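Local structure of AdeR (5X5L) at residues L28-E34 and K75-L80; P45-R51 and V95-N101; R51-M55 and E66-D70. The protein is a two-component response regulator whose C-terminal DNA-binding domain, the part described here, binds an intercistronic DNA region and probably regulates transcription. All coordinates share one frame. Residue numbers count along the deposited sequence, not the author numbering.

Contact 1: L28-E34 and K75-L80; sequences LNLTLTE and KLRKKL. With nucleotides of chain J; nucleotides of chain I.
This contact belongs to the winged helix-turn-helix domain of the OmpR/PhoB type. It sets the loop before helix 32-41, and the first turn of that helix, against helix 66-81, the recognition helix by its place in this fold. Residues 28-31 are extended, with phi between -97° and -80° and psi between 88° and 168°. Residues 32-34 and 75-80 are helical. The nearest CA pairs are Leu28 with Lys79 (7.3 Å) and Glu34 with Leu76 (5.8 Å). The two segments bury 363 Å² together.

Two leucine pairs make the apolar part. Leu30 CD2 meets Leu76 CD1 at 3.6 Å, and Leu28 CD2 meets Leu80 CD2 at 4.0 Å. Leu28 and Leu80 also touch Ile19 of strand 16-19, so both the loop and the helix pack on the N-terminal sheet.

Thr31 is the N-cap and forms a capping box with Glu34. Glu34 N donates to Thr31 OG1 (3.0 Å), and Thr31 N donates to Glu34 OE1 (3.0 Å). Thr31 has a p rotamer, and Glu34 has chi1 m and chi2 t.

The capped helix start holds a DNA phosphate. Thr33 N donates to OP1 of DT15 of chain J (2.8 Å), and Thr31 OG1 to OP2 of the same DT15 (3.1 Å). From the recognition helix, Lys75 NZ hydrogen-bonds to O6 of a guanine base, while Arg77 NH2 lies 2.9 Å from OP1 of DT6 of chain I.

Lys79 (chi1 m, then t throughout) stretches across to the capping box. Lys79 NZ donates to Asn29 O (3.0 Å) and, in a salt bridge, to Glu34 OE1 (2.6 Å), the oxygen that also accepts from Thr31 N.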
# COMPACT_ATOMS: atom_id res chain seq x y z
N LEU C 28 3.38 -4.58 17.14
CA LEU C 28 4.36 -3.73 17.82
C LEU C 28 4.57 -2.44 17.05
O LEU C 28 4.56 -2.43 15.82
CB LEU C 28 5.70 -4.44 17.95
CG LEU C 28 5.94 -5.41 19.08
CD1 LEU C 28 4.75 -6.30 19.32
CD2 LEU C 28 7.18 -6.24 18.82
N ASN C 29 4.80 -1.37 17.81
CA ASN C 29 5.13 -0.06 17.26
C ASN C 29 6.65 0.05 17.27
O ASN C 29 7.24 0.56 18.22
CB ASN C 29 4.47 1.05 18.08
CG ASN C 29 4.49 2.40 17.37
OD1 ASN C 29 5.53 2.80 16.81
ND2 ASN C 29 3.33 3.14 17.44
N LEU C 30 7.28 -0.42 16.19
CA LEU C 30 8.71 -0.33 16.02
C LEU C 30 9.11 0.87 15.17
O LEU C 30 8.40 1.26 14.28
CB LEU C 30 9.23 -1.61 15.36
CG LEU C 30 9.45 -2.75 16.39
CD1 LEU C 30 8.20 -3.21 17.04
CD2 LEU C 30 10.23 -3.91 15.78
N THR C 31 10.30 1.35 15.46
CA THR C 31 10.96 2.36 14.65
C THR C 31 11.55 1.63 13.44
O THR C 31 11.60 0.40 13.42
CB THR C 31 12.09 3.05 15.45
OG1 THR C 31 13.22 2.19 15.51
CG2 THR C 31 11.67 3.53 16.84
N LEU C 32 11.99 2.37 12.42
CA LEU C 32 12.62 1.77 11.24
C LEU C 32 13.88 1.00 11.60
O LEU C 32 14.04 -0.14 11.15
CB LEU C 32 12.94 2.83 10.18
CG LEU C 32 13.50 2.30 8.85
CD1 LEU C 32 12.48 1.43 8.13
CD2 LEU C 32 13.89 3.45 7.95
N THR C 33 14.78 1.61 12.37
CA THR C 33 15.97 0.92 12.87
C THR C 33 15.60 -0.37 13.60
O THR C 33 16.14 -1.43 13.31
CB THR C 33 16.80 1.81 13.81
OG1 THR C 33 17.15 3.00 13.09
CG2 THR C 33 18.07 1.09 14.25
N GLU C 34 14.67 -0.26 14.55
CA GLU C 34 14.17 -1.40 15.33
C GLU C 34 13.58 -2.51 14.44
O GLU C 34 13.81 -3.69 14.69
CB GLU C 34 13.15 -0.93 16.36
CG GLU C 34 13.75 -0.12 17.51
CD GLU C 34 12.73 0.68 18.33
OE1 GLU C 34 11.50 0.55 18.11
OE2 GLU C 34 13.16 1.45 19.21
N LYS C 75 15.95 -0.57 23.32
CA LYS C 75 14.62 -0.02 23.04
C LYS C 75 13.72 -1.05 22.38
O LYS C 75 12.53 -1.13 22.72
CB LYS C 75 14.72 1.25 22.19
CG LYS C 75 15.29 2.42 22.94
CD LYS C 75 15.55 3.61 22.04
CE LYS C 75 15.99 4.81 22.83
NZ LYS C 75 17.46 4.92 23.09
N LEU C 76 14.27 -1.84 21.46
CA LEU C 76 13.53 -2.97 20.89
C LEU C 76 13.18 -3.98 21.97
O LEU C 76 12.04 -4.44 22.03
CB LEU C 76 14.34 -3.64 19.76
CG LEU C 76 13.75 -4.92 19.14
CD1 LEU C 76 12.34 -4.68 18.61
CD2 LEU C 76 14.66 -5.46 18.04
N ARG C 77 14.15 -4.33 22.83
CA ARG C 77 13.95 -5.33 23.89
C ARG C 77 12.80 -4.93 24.80
O ARG C 77 11.93 -5.75 25.08
CB ARG C 77 15.22 -5.56 24.72
CG ARG C 77 15.09 -6.55 25.86
CD ARG C 77 16.36 -6.67 26.71
NE ARG C 77 17.54 -7.06 25.93
CZ ARG C 77 18.62 -6.30 25.70
NH1 ARG C 77 18.73 -5.05 26.18
NH2 ARG C 77 19.62 -6.80 24.98
N LYS C 78 12.80 -3.66 25.24
CA LYS C 78 11.73 -3.17 26.10
C LYS C 78 10.36 -3.37 25.45
O LYS C 78 9.43 -3.86 26.10
CB LYS C 78 11.95 -1.70 26.46
CG LYS C 78 10.91 -1.08 27.38
CD LYS C 78 10.83 -1.78 28.74
CE LYS C 78 9.41 -1.83 29.30
NZ LYS C 78 8.95 -0.50 29.81
N LYS C 79 10.25 -3.05 24.16
CA LYS C 79 9.00 -3.24 23.43
C LYS C 79 8.59 -4.72 23.35
O LYS C 79 7.40 -5.03 23.43
CB LYS C 79 9.08 -2.61 22.03
CG LYS C 79 9.07 -1.09 22.10
CD LYS C 79 9.32 -0.45 20.75
CE LYS C 79 9.40 1.06 20.85
NZ LYS C 79 9.69 1.72 19.55
N LEU C 80 9.56 -5.62 23.23
CA LEU C 80 9.27 -7.06 23.31
C LEU C 80 8.81 -7.48 24.70
O LEU C 80 7.88 -8.28 24.81
CB LEU C 80 10.49 -7.89 22.87
CG LEU C 80 10.84 -7.83 21.39
CD1 LEU C 80 12.22 -8.38 21.10
CD2 LEU C 80 9.84 -8.62 20.60
P DT J 15 15.17 5.16 14.39
OP1 DT J 15 14.86 4.20 13.30
OP2 DT J 15 14.93 4.76 15.80
O5' DT J 15 16.69 5.61 14.21
C5' DT J 15 17.05 6.58 13.21
C4' DT J 15 18.07 7.52 13.80
O4' DT J 15 17.46 8.36 14.80
C3' DT J 15 19.22 6.80 14.50
O3' DT J 15 20.46 7.11 13.86
C2' DT J 15 19.18 7.32 15.93
C1' DT J 15 18.42 8.62 15.80
N1 DT J 15 17.70 9.09 17.01
C2 DT J 15 18.02 10.31 17.55
O2 DT J 15 18.90 11.03 17.10
N3 DT J 15 17.27 10.67 18.65
C4 DT J 15 16.26 9.93 19.24
O4 DT J 15 15.68 10.38 20.23
C5 DT J 15 15.97 8.66 18.62
C7 DT J 15 14.90 7.79 19.20
C6 DT J 15 16.70 8.31 17.55
P DT I 6 22.95 -5.41 26.84
OP1 DT I 6 21.94 -6.48 26.66
OP2 DT I 6 23.37 -4.60 25.67
O5' DT I 6 22.42 -4.44 27.98
C5' DT I 6 21.92 -4.98 29.21
C4' DT I 6 21.18 -3.92 29.98
O4' DT I 6 22.09 -2.85 30.34
C3' DT I 6 20.03 -3.27 29.22
O3' DT I 6 18.88 -3.32 30.06
C2' DT I 6 20.54 -1.87 28.91
C1' DT I 6 21.52 -1.59 30.03
N1 DT I 6 22.64 -0.65 29.75
C2 DT I 6 22.82 0.44 30.58
O2 DT I 6 22.05 0.73 31.49
N3 DT I 6 23.92 1.21 30.29
C4 DT I 6 24.85 0.99 29.30
O4 DT I 6 25.79 1.77 29.16
C5 DT I 6 24.61 -0.18 28.48
C7 DT I 6 25.57 -0.48 27.36
C6 DT I 6 23.54 -0.94 28.75

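Contact 2: P45-R51 and V95-N101; sequences PHKVFTR and VGYRLDN. With nucleotides of chain I.
Residues 45-51 run antiparallel to 95-101. The weakly bonded strand 48-50 adds an edge to the C-terminal hairpin of strands 90-92 and 96-98, the wing of the winged helix. Strand axes 48-50 and 96-98 approach to 4.5 Å at 149°. Together 670 Å² is buried.

Pro45 starts the pairing. Pro45 O accepts a weak hydrogen bond from Leu99 N (3.2 Å), and Pro45 CB lies 4.4 Å from Leu99 CD1. His46 O takes a weak bond from Arg98 NH2 (3.3 Å). Lys47 points away, and its NZ bonds to Glu53. Val48 CG1 packs on Val95 CG1 (3.9 Å), and Val48 CG2 lies over a face of the Arg98 guanidinium, 3.3 Å from Arg98 NH2. Phe49 and Tyr97 are the hydrogen-bonded pair, CA atoms 5.4 Å apart: Phe49 N to Tyr97 O is 2.8 Å and Tyr97 N to Phe49 O is 2.9 Å. Thr50 CA contacts Val95 O (3.5 Å). Gly96 (phi 167°, psi -119°) lies close by; a CB there would clash with Phe49 O. Arg51 has Tyr97 CE1 over one guanidinium face and DG5 OP2 of chain I over the other, while its salt bridge is to Asp70. Tyr97 (chi1 m) donates from OH to DT6 OP2 of chain I in a very short 2.4 Å bond.

Strand 96-98 is the middle strand, between 48-50 and 90-92. Tyr97 packs on Val73 and Arg77 of helix 66-81, and Phe49 meets Phe40 of helix 32-41.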
# COMPACT_ATOMS: atom_id res chain seq x y z
N PRO C 45 18.24 -16.85 13.83
CA PRO C 45 17.88 -16.52 15.23
C PRO C 45 19.01 -16.78 16.20
O PRO C 45 19.33 -15.90 17.00
CB PRO C 45 16.70 -17.47 15.51
CG PRO C 45 16.18 -17.88 14.19
CD PRO C 45 17.37 -17.90 13.27
N HIS C 46 19.64 -17.96 16.10
CA HIS C 46 20.66 -18.38 17.06
C HIS C 46 22.05 -17.79 16.82
O HIS C 46 22.92 -17.93 17.67
CB HIS C 46 20.72 -19.90 17.12
CG HIS C 46 19.39 -20.54 17.35
ND1 HIS C 46 18.69 -20.40 18.53
CD2 HIS C 46 18.59 -21.26 16.54
CE1 HIS C 46 17.54 -21.04 18.45
NE2 HIS C 46 17.45 -21.57 17.25
N LYS C 47 22.26 -17.13 15.68
CA LYS C 47 23.55 -16.51 15.38
C LYS C 47 23.82 -15.31 16.27
O LYS C 47 22.91 -14.53 16.57
CB LYS C 47 23.59 -16.07 13.92
CG LYS C 47 24.94 -15.50 13.49
CD LYS C 47 24.86 -14.90 12.09
CE LYS C 47 26.12 -14.12 11.76
NZ LYS C 47 26.12 -12.76 12.30
N VAL C 48 25.08 -15.18 16.68
CA VAL C 48 25.56 -13.98 17.36
C VAL C 48 25.95 -12.97 16.29
O VAL C 48 26.88 -13.21 15.52
CB VAL C 48 26.80 -14.27 18.24
CG1 VAL C 48 27.30 -12.98 18.90
CG2 VAL C 48 26.48 -15.33 19.28
N PHE C 49 25.23 -11.85 16.24
CA PHE C 49 25.58 -10.73 15.36
C PHE C 49 26.45 -9.77 16.13
O PHE C 49 26.15 -9.47 17.28
CB PHE C 49 24.32 -10.02 14.88
CG PHE C 49 23.46 -10.87 14.00
CD1 PHE C 49 22.54 -11.77 14.54
CD2 PHE C 49 23.59 -10.80 12.63
CE1 PHE C 49 21.76 -12.57 13.73
CE2 PHE C 49 22.81 -11.60 11.80
CZ PHE C 49 21.88 -12.48 12.36
N THR C 50 27.52 -9.29 15.52
CA THR C 50 28.37 -8.28 16.15
C THR C 50 27.68 -6.92 16.03
O THR C 50 26.70 -6.74 15.30
CB THR C 50 29.77 -8.19 15.50
OG1 THR C 50 29.65 -7.89 14.09
CG2 THR C 50 30.51 -9.49 15.61
N ARG C 51 28.19 -5.95 16.78
CA ARG C 51 27.68 -4.59 16.73
C ARG C 51 27.95 -3.97 15.37
O ARG C 51 27.12 -3.23 14.85
CB ARG C 51 28.29 -3.73 17.85
CG ARG C 51 27.84 -4.18 19.23
CD ARG C 51 28.61 -3.52 20.35
NE ARG C 51 27.96 -3.67 21.64
CZ ARG C 51 28.03 -4.74 22.43
NH1 ARG C 51 28.74 -5.81 22.09
NH2 ARG C 51 27.37 -4.74 23.59
N VAL C 95 31.09 -9.80 22.22
CA VAL C 95 30.90 -10.18 20.81
C VAL C 95 29.73 -9.38 20.22
O VAL C 95 29.92 -8.64 19.25
CB VAL C 95 30.67 -11.71 20.63
CG1 VAL C 95 31.12 -12.17 19.24
CG2 VAL C 95 31.40 -12.51 21.70
N GLY C 96 28.54 -9.53 20.80
CA GLY C 96 27.38 -8.73 20.38
C GLY C 96 26.06 -9.24 20.92
O GLY C 96 25.86 -9.27 22.14
N TYR C 97 25.15 -9.62 20.03
CA TYR C 97 23.79 -10.00 20.40
C TYR C 97 23.24 -11.16 19.60
O TYR C 97 23.66 -11.42 18.46
CB TYR C 97 22.82 -8.83 20.25
CG TYR C 97 23.16 -7.65 21.10
CD1 TYR C 97 24.00 -6.66 20.62
CD2 TYR C 97 22.67 -7.53 22.41
CE1 TYR C 97 24.33 -5.56 21.39
CE2 TYR C 97 22.98 -6.45 23.19
CZ TYR C 97 23.82 -5.44 22.67
OH TYR C 97 24.13 -4.33 23.41
N ARG C 98 22.25 -11.82 20.20
CA ARG C 98 21.67 -13.06 19.69
C ARG C 98 20.19 -13.01 19.99
O ARG C 98 19.76 -12.49 21.03
CB ARG C 98 22.37 -14.27 20.39
CG ARG C 98 21.62 -15.23 21.30
CD ARG C 98 22.69 -16.01 22.06
NE ARG C 98 23.40 -16.82 21.10
CZ ARG C 98 24.55 -17.47 21.24
NH1 ARG C 98 25.18 -17.50 22.41
NH2 ARG C 98 25.08 -18.13 20.20
N LEU C 99 19.36 -13.59 19.15
CA LEU C 99 17.92 -13.81 19.50
C LEU C 99 17.92 -15.01 20.45
O LEU C 99 18.89 -15.79 20.41
CB LEU C 99 17.04 -14.04 18.27
CG LEU C 99 15.94 -13.06 17.80
CD1 LEU C 99 14.81 -13.88 17.22
CD2 LEU C 99 15.45 -12.12 18.89
N ASP C 100 16.84 -15.29 21.15
CA ASP C 100 16.79 -16.36 22.15
C ASP C 100 17.81 -17.51 22.00
O ASP C 100 17.98 -17.95 20.90
CB ASP C 100 15.33 -16.96 22.32
CG ASP C 100 14.74 -17.55 21.04
OD1 ASP C 100 15.03 -16.89 20.05
OD2 ASP C 100 14.24 -18.72 20.99
N ASN C 101 18.37 -17.99 23.08
CA ASN C 101 19.22 -19.18 23.07
C ASN C 101 18.40 -20.46 22.84
O ASN C 101 18.77 -21.29 22.03
CB ASN C 101 19.94 -19.35 24.41
CG ASN C 101 20.97 -18.27 24.65
OD1 ASN C 101 20.75 -17.33 25.43
ND2 ASN C 101 22.10 -18.37 23.94
P DG I 5 29.82 -5.88 26.07
OP1 DG I 5 29.44 -6.96 25.13
OP2 DG I 5 30.43 -4.63 25.53
O5' DG I 5 28.53 -5.57 26.93
C5' DG I 5 27.89 -6.62 27.67
C4' DG I 5 26.54 -6.19 28.21
O4' DG I 5 26.75 -5.20 29.24
C3' DG I 5 25.57 -5.55 27.21
O3' DG I 5 24.26 -6.05 27.50
C2' DG I 5 25.76 -4.06 27.45
C1' DG I 5 26.04 -4.01 28.93
N9 DG I 5 26.85 -2.88 29.39
C8 DG I 5 28.07 -2.47 28.92
N7 DG I 5 28.55 -1.44 29.56
C5 DG I 5 27.59 -1.17 30.53
C6 DG I 5 27.56 -0.16 31.54
O6 DG I 5 28.40 0.72 31.78
N1 DG I 5 26.40 -0.25 32.30
C2 DG I 5 25.40 -1.18 32.12
N2 DG I 5 24.35 -1.10 32.96
N3 DG I 5 25.42 -2.12 31.19
C4 DG I 5 26.54 -2.06 30.44
P DT I 6 22.95 -5.41 26.84
OP1 DT I 6 21.94 -6.48 26.66
OP2 DT I 6 23.37 -4.60 25.67
O5' DT I 6 22.42 -4.44 27.98
C5' DT I 6 21.92 -4.98 29.21
C4' DT I 6 21.18 -3.92 29.98
O4' DT I 6 22.09 -2.85 30.34
C3' DT I 6 20.03 -3.27 29.22
O3' DT I 6 18.88 -3.32 30.06
C2' DT I 6 20.54 -1.87 28.91
C1' DT I 6 21.52 -1.59 30.03
N1 DT I 6 22.64 -0.65 29.75
C2 DT I 6 22.82 0.44 30.58
O2 DT I 6 22.05 0.73 31.49
N3 DT I 6 23.92 1.21 30.29
C4 DT I 6 24.85 0.99 29.30
O4 DT I 6 25.79 1.77 29.16
C5 DT I 6 24.61 -0.18 28.48
C7 DT I 6 25.57 -0.48 27.36
C6 DT I 6 23.54 -0.94 28.75

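Contact 3: R51-M55 and E66-D70; sequences RGELM and ERTVD. With nucleotides of chain I; nucleotides of chain J.
The start of helix 51-58 packs across the N-terminal part of helix 66-81. The axes of the two short segments cross at 77°, 9.2 Å apart at their closest. Arg51 and Glu66 have the nearest CA atoms, at 5.9 Å.

Arg51 is the knob, set among Glu66, Arg67, Val69 and Asp70. Its chi1 is m, with chi2 and chi3 t, so the chain reaches Asp70. Arg51 NE donates to Asp70 OD1 (2.6 Å) and Arg51 NH2 to Asp70 OD2 (3.2 Å). Arg67 bends back with chi1 and chi2 both m, and its NH1 bonds to Asp70 OD2 (2.8 Å). Asp70 thus balances two arginines whose NH2 (Arg51) and NH1 (Arg67) are 3.4 Å apart. Arg67 NH1 and NH2 each donate to DG5 OP2 of chain I (3.0 Å).

Val69 (t) fills the apolar side: Val69 CG1 meets Leu54 CD1 (3.8 Å) and Val69 CG2 meets Met55 CB (4.1 Å). Thr68 OG1 donates to DC17 OP2 of chain J (2.4 Å, very short).

Such crossed helices form the helix-turn-helix of OmpR/PhoB-type domains.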
# COMPACT_ATOMS: atom_id res chain seq x y z
N ARG C 51 28.19 -5.95 16.78
CA ARG C 51 27.68 -4.59 16.73
C ARG C 51 27.95 -3.97 15.37
O ARG C 51 27.12 -3.23 14.85
CB ARG C 51 28.29 -3.73 17.85
CG ARG C 51 27.84 -4.18 19.23
CD ARG C 51 28.61 -3.52 20.35
NE ARG C 51 27.96 -3.67 21.64
CZ ARG C 51 28.03 -4.74 22.43
NH1 ARG C 51 28.74 -5.81 22.09
NH2 ARG C 51 27.37 -4.74 23.59
N GLY C 52 29.11 -4.28 14.79
CA GLY C 52 29.46 -3.84 13.44
C GLY C 52 28.50 -4.32 12.37
O GLY C 52 28.17 -3.57 11.44
N GLU C 53 28.04 -5.57 12.48
CA GLU C 53 27.06 -6.13 11.55
C GLU C 53 25.70 -5.47 11.68
O GLU C 53 25.08 -5.13 10.68
CB GLU C 53 26.89 -7.63 11.74
CG GLU C 53 28.10 -8.46 11.34
CD GLU C 53 27.87 -9.93 11.56
OE1 GLU C 53 27.64 -10.35 12.72
OE2 GLU C 53 27.89 -10.68 10.58
N LEU C 54 25.25 -5.30 12.92
CA LEU C 54 23.97 -4.63 13.19
C LEU C 54 23.99 -3.17 12.72
O LEU C 54 23.00 -2.69 12.17
CB LEU C 54 23.61 -4.70 14.67
CG LEU C 54 23.33 -6.12 15.20
CD1 LEU C 54 23.30 -6.12 16.73
CD2 LEU C 54 22.02 -6.66 14.64
N MET C 55 25.12 -2.49 12.90
CA MET C 55 25.27 -1.10 12.50
C MET C 55 25.17 -0.93 10.98
O MET C 55 24.39 -0.11 10.49
CB MET C 55 26.62 -0.53 12.98
CG MET C 55 26.63 0.98 13.07
SD MET C 55 28.01 1.66 13.96
CE MET C 55 29.31 1.28 12.82
N GLU C 66 29.57 2.14 18.54
CA GLU C 66 29.01 0.80 18.72
C GLU C 66 28.02 0.78 19.88
O GLU C 66 27.07 -0.01 19.87
CB GLU C 66 30.13 -0.22 18.93
CG GLU C 66 30.96 -0.49 17.68
CD GLU C 66 31.72 -1.82 17.70
OE1 GLU C 66 32.20 -2.23 18.79
OE2 GLU C 66 31.82 -2.44 16.62
N ARG C 67 28.21 1.65 20.86
CA ARG C 67 27.27 1.74 21.98
C ARG C 67 25.87 2.15 21.53
O ARG C 67 24.90 1.73 22.13
CB ARG C 67 27.80 2.66 23.07
CG ARG C 67 29.04 2.08 23.77
CD ARG C 67 28.76 0.84 24.62
NE ARG C 67 29.99 0.08 24.81
CZ ARG C 67 30.10 -1.25 24.89
NH1 ARG C 67 29.05 -2.06 24.79
NH2 ARG C 67 31.31 -1.79 25.08
N THR C 68 25.78 2.96 20.46
CA THR C 68 24.47 3.35 19.90
C THR C 68 23.66 2.14 19.41
O THR C 68 22.44 2.14 19.51
CB THR C 68 24.63 4.38 18.77
OG1 THR C 68 25.18 5.58 19.31
CG2 THR C 68 23.30 4.72 18.12
N VAL C 69 24.33 1.14 18.86
CA VAL C 69 23.71 -0.16 18.57
C VAL C 69 23.04 -0.74 19.81
O VAL C 69 21.92 -1.17 19.72
CB VAL C 69 24.76 -1.22 18.11
CG1 VAL C 69 24.07 -2.55 17.77
CG2 VAL C 69 25.60 -0.73 16.94
N ASP C 70 23.73 -0.73 20.94
CA ASP C 70 23.20 -1.27 22.20
C ASP C 70 21.87 -0.60 22.55
O ASP C 70 20.92 -1.29 22.93
CB ASP C 70 24.18 -1.10 23.39
CG ASP C 70 25.55 -1.72 23.15
OD1 ASP C 70 25.83 -2.18 22.02
OD2 ASP C 70 26.34 -1.74 24.12
P DG I 5 29.82 -5.88 26.07
OP1 DG I 5 29.44 -6.96 25.13
OP2 DG I 5 30.43 -4.63 25.53
O5' DG I 5 28.53 -5.57 26.93
C5' DG I 5 27.89 -6.62 27.67
C4' DG I 5 26.54 -6.19 28.21
O4' DG I 5 26.75 -5.20 29.24
C3' DG I 5 25.57 -5.55 27.21
O3' DG I 5 24.26 -6.05 27.50
C2' DG I 5 25.76 -4.06 27.45
C1' DG I 5 26.04 -4.01 28.93
N9 DG I 5 26.85 -2.88 29.39
C8 DG I 5 28.07 -2.47 28.92
N7 DG I 5 28.55 -1.44 29.56
C5 DG I 5 27.59 -1.17 30.53
C6 DG I 5 27.56 -0.16 31.54
O6 DG I 5 28.40 0.72 31.78
N1 DG I 5 26.40 -0.25 32.30
C2 DG I 5 25.40 -1.18 32.12
N2 DG I 5 24.35 -1.10 32.96
N3 DG I 5 25.42 -2.12 31.19
C4 DG I 5 26.54 -2.06 30.44
P DC J 16 21.72 6.19 14.09
OP1 DC J 16 22.51 6.17 12.84
OP2 DC J 16 21.25 4.93 14.70
O5' DC J 16 22.53 6.99 15.19
C5' DC J 16 23.05 8.30 14.91
C4' DC J 16 23.28 9.02 16.21
O4' DC J 16 22.05 9.05 16.96
C3' DC J 16 24.29 8.34 17.12
O3' DC J 16 25.56 8.98 16.99
C2' DC J 16 23.67 8.43 18.51
C1' DC J 16 22.37 9.18 18.33
N1 DC J 16 21.22 8.69 19.11
C2 DC J 16 20.64 9.54 20.06
O2 DC J 16 21.15 10.65 20.26
N3 DC J 16 19.56 9.11 20.75
C4 DC J 16 19.05 7.90 20.51
N4 DC J 16 17.98 7.52 21.22
C5 DC J 16 19.61 7.02 19.54
C6 DC J 16 20.68 7.46 18.86
P DC J 17 26.84 8.40 17.73
OP1 DC J 17 28.05 8.89 17.05
OP2 DC J 17 26.65 6.94 17.90
O5' DC J 17 26.77 9.12 19.14
C5' DC J 17 26.71 10.55 19.24
C4' DC J 17 26.42 10.94 20.67
O4' DC J 17 25.10 10.49 21.03
C3' DC J 17 27.38 10.35 21.69
O3' DC J 17 28.04 11.42 22.37
C2' DC J 17 26.52 9.43 22.54
C1' DC J 17 25.11 9.96 22.34
N1 DC J 17 24.01 8.98 22.43
C2 DC J 17 22.91 9.29 23.23
O2 DC J 17 22.91 10.34 23.88
N3 DC J 17 21.88 8.41 23.29
C4 DC J 17 21.91 7.29 22.57
N4 DC J 17 20.88 6.45 22.67
C5 DC J 17 23.01 6.97 21.73
C6 DC J 17 24.03 7.84 21.68

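In the fold
All three contacts lie in one winged helix-turn-helix domain. Helix 66-81 is used twice: its early part in contact 3 and its later part in contact 1, with centres about 15 Å apart. Contact 2 adds the sheet of strands 48-50, 96-98 and 90-92. Its centre is about 12 Å from that of contact 3 and about 17 Å from that of contact 1. Along the chain contact 3 is nested inside both other loops, while the segments of contacts 1 and 2 alternate. Arg51 is shared by contacts 2 and 3, and a Lys47-Glu53 salt bridge also joins them. Arg77 packs on Tyr97 between contacts 1 and 2. Each contact meets DNA phosphates, consistent with a DNA-binding face built around helix 66-81.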